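Local structure of glycoside hydrolase family protein (Novosphingobium sp. PP1Y, 6Q2F) at residues I1103-Q1106 and K1112-W1115. The protein is an alpha-L-rhamnosidase, a glycoside hydrolase that probably releases terminal alpha-L-rhamnose from rhamnosylated substrates. Residues are numbered along the deposited sequence; the frame is centred on the assembly and turned at random.
Sequences IGDQ and KITW
The carboxylate of Asp-1105 lies against the backbone at Lys-1112 to Thr-1114 and accepts from the N-H groups of Thr-1114 and, weakly, Ile-1113. Thr-1114 N donates to Asp-1105 OD2 at 2.7 Å, meeting it almost in line with the C-O bond. Thr-1114 OG1 donates to Asp-1105 OD2 as well, at 2.8 Å, on the anti side and 34° out of the carboxylate plane. The threonine can do both because its OG1 is flanked by both main-chain branches (chi1 69°), which sets it beside its own N-H. The weak third bond runs from Ile-1113 N to Asp-1105 OD1 at 3.2 Å. Asp-1105 OD1 also forms a salt bridge with Arg-1101, one helical turn earlier. The bent chain of Lys-1112 lies over the face of the carboxylate opposite the Thr-1114 side chain, with its CD 3.7 Å from Asp-1105 CB. Its NZ stays 4.6 Å from Asp-1105 OD2, too far for a salt bridge. With an alanine here, the N-H and hydroxyl of Thr-1114 would probably lose their shared acceptor, Arg-1101 would lose this carboxylate, and the loop would be freer to move. A helix aspartate thus accepts backbone and hydroxyl bonds from the following loop, joining it to helix 1099-1105 in the galactose-binding-like beta-sandwich domain.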
loop_
_atom_site.group_PDB
_atom_site.type_symbol
_atom_site.label_atom_id
_atom_site.label_comp_id
_atom_site.label_asym_id
_atom_site.label_seq_id
_atom_site.Cartn_x
_atom_site.Cartn_y
_atom_site.Cartn_z
ATOM N N ILE A 1103 3.188 -12.263 30.942
ATOM C CA ILE A 1103 3.163 -13.687 31.249
ATOM C C ILE A 1103 3.107 -13.906 32.754
ATOM O O ILE A 1103 2.314 -14.714 33.250
ATOM C CB ILE A 1103 4.373 -14.380 30.611
ATOM C CG1 ILE A 1103 4.278 -14.238 29.090
ATOM C CG2 ILE A 1103 4.432 -15.833 31.071
ATOM C CD1 ILE A 1103 5.554 -14.594 28.368
ATOM N N GLY A 1104 3.917 -13.160 33.507
ATOM C CA GLY A 1104 3.925 -13.315 34.952
ATOM C C GLY A 1104 2.564 -13.091 35.576
ATOM O O GLY A 1104 2.246 -13.683 36.607
ATOM N N ASP A 1105 1.732 -12.254 34.952
ATOM C CA ASP A 1105 0.412 -11.960 35.501
ATOM C C ASP A 1105 -0.593 -13.065 35.236
ATOM O O ASP A 1105 -1.663 -13.069 35.852
ATOM C CB ASP A 1105 -0.115 -10.640 34.949
ATOM C CG ASP A 1105 0.377 -9.447 35.740
ATOM O OD1 ASP A 1105 1.242 -9.629 36.617
ATOM O OD2 ASP A 1105 -0.095 -8.324 35.471
ATOM N N GLN A 1106 -0.283 -13.997 34.340
ATOM C CA GLN A 1106 -1.129 -15.156 34.103
ATOM C C GLN A 1106 -0.839 -16.307 35.050
ATOM O O GLN A 1106 -1.571 -17.303 35.026
ATOM C CB GLN A 1106 -0.960 -15.644 32.662
ATOM C CG GLN A 1106 -1.468 -14.672 31.649
ATOM C CD GLN A 1106 -2.953 -14.445 31.786
ATOM O OE1 GLN A 1106 -3.395 -13.319 32.002
ATOM N NE2 GLN A 1106 -3.738 -15.517 31.665
ATOM N N LYS A 1112 -1.332 -8.891 40.173
ATOM C CA LYS A 1112 -1.312 -8.413 38.794
ATOM C C LYS A 1112 -0.776 -6.994 38.702
ATOM O O LYS A 1112 -1.335 -6.070 39.293
ATOM C CB LYS A 1112 -2.707 -8.514 38.187
ATOM C CG LYS A 1112 -3.219 -9.949 38.146
ATOM C CD LYS A 1112 -3.334 -10.422 36.707
ATOM C CE LYS A 1112 -4.400 -9.629 35.962
ATOM N NZ LYS A 1112 -4.310 -9.807 34.480
ATOM N N ILE A 1113 0.297 -6.832 37.942
ATOM C CA ILE A 1113 0.874 -5.521 37.676
ATOM C C ILE A 1113 0.214 -4.868 36.469
ATOM O O ILE A 1113 0.003 -3.653 36.451
ATOM C CB ILE A 1113 2.402 -5.645 37.474
ATOM C CG1 ILE A 1113 3.090 -6.180 38.740
ATOM C CG2 ILE A 1113 3.020 -4.324 37.059
ATOM C CD1 ILE A 1113 2.817 -5.381 39.981
ATOM N N THR A 1114 -0.128 -5.658 35.453
ATOM C CA THR A 1114 -0.501 -5.114 34.159
ATOM C C THR A 1114 -2.010 -5.074 33.983
ATOM O O THR A 1114 -2.760 -5.796 34.644
ATOM C CB THR A 1114 0.099 -5.919 33.005
ATOM O OG1 THR A 1114 -0.535 -7.206 32.957
ATOM C CG2 THR A 1114 1.603 -6.078 33.183
ATOM N N TRP A 1115 -2.430 -4.210 33.062
ATOM C CA TRP A 1115 -3.779 -4.175 32.518
ATOM C C TRP A 1115 -3.689 -4.049 31.004
ATOM O O TRP A 1115 -2.940 -3.205 30.491
ATOM C CB TRP A 1115 -4.581 -3.004 33.086
ATOM C CG TRP A 1115 -6.021 -2.989 32.630
ATOM C CD1 TRP A 1115 -7.100 -3.443 33.335
ATOM C CD2 TRP A 1115 -6.529 -2.514 31.377
ATOM N NE1 TRP A 1115 -8.245 -3.271 32.603
ATOM C CE2 TRP A 1115 -7.925 -2.698 31.398
ATOM C CE3 TRP A 1115 -5.941 -1.938 30.240
ATOM C CZ2 TRP A 1115 -8.745 -2.337 30.327
ATOM C CZ3 TRP A 1115 -6.757 -1.588 29.173
ATOM C CH2 TRP A 1115 -8.148 -1.783 29.228
#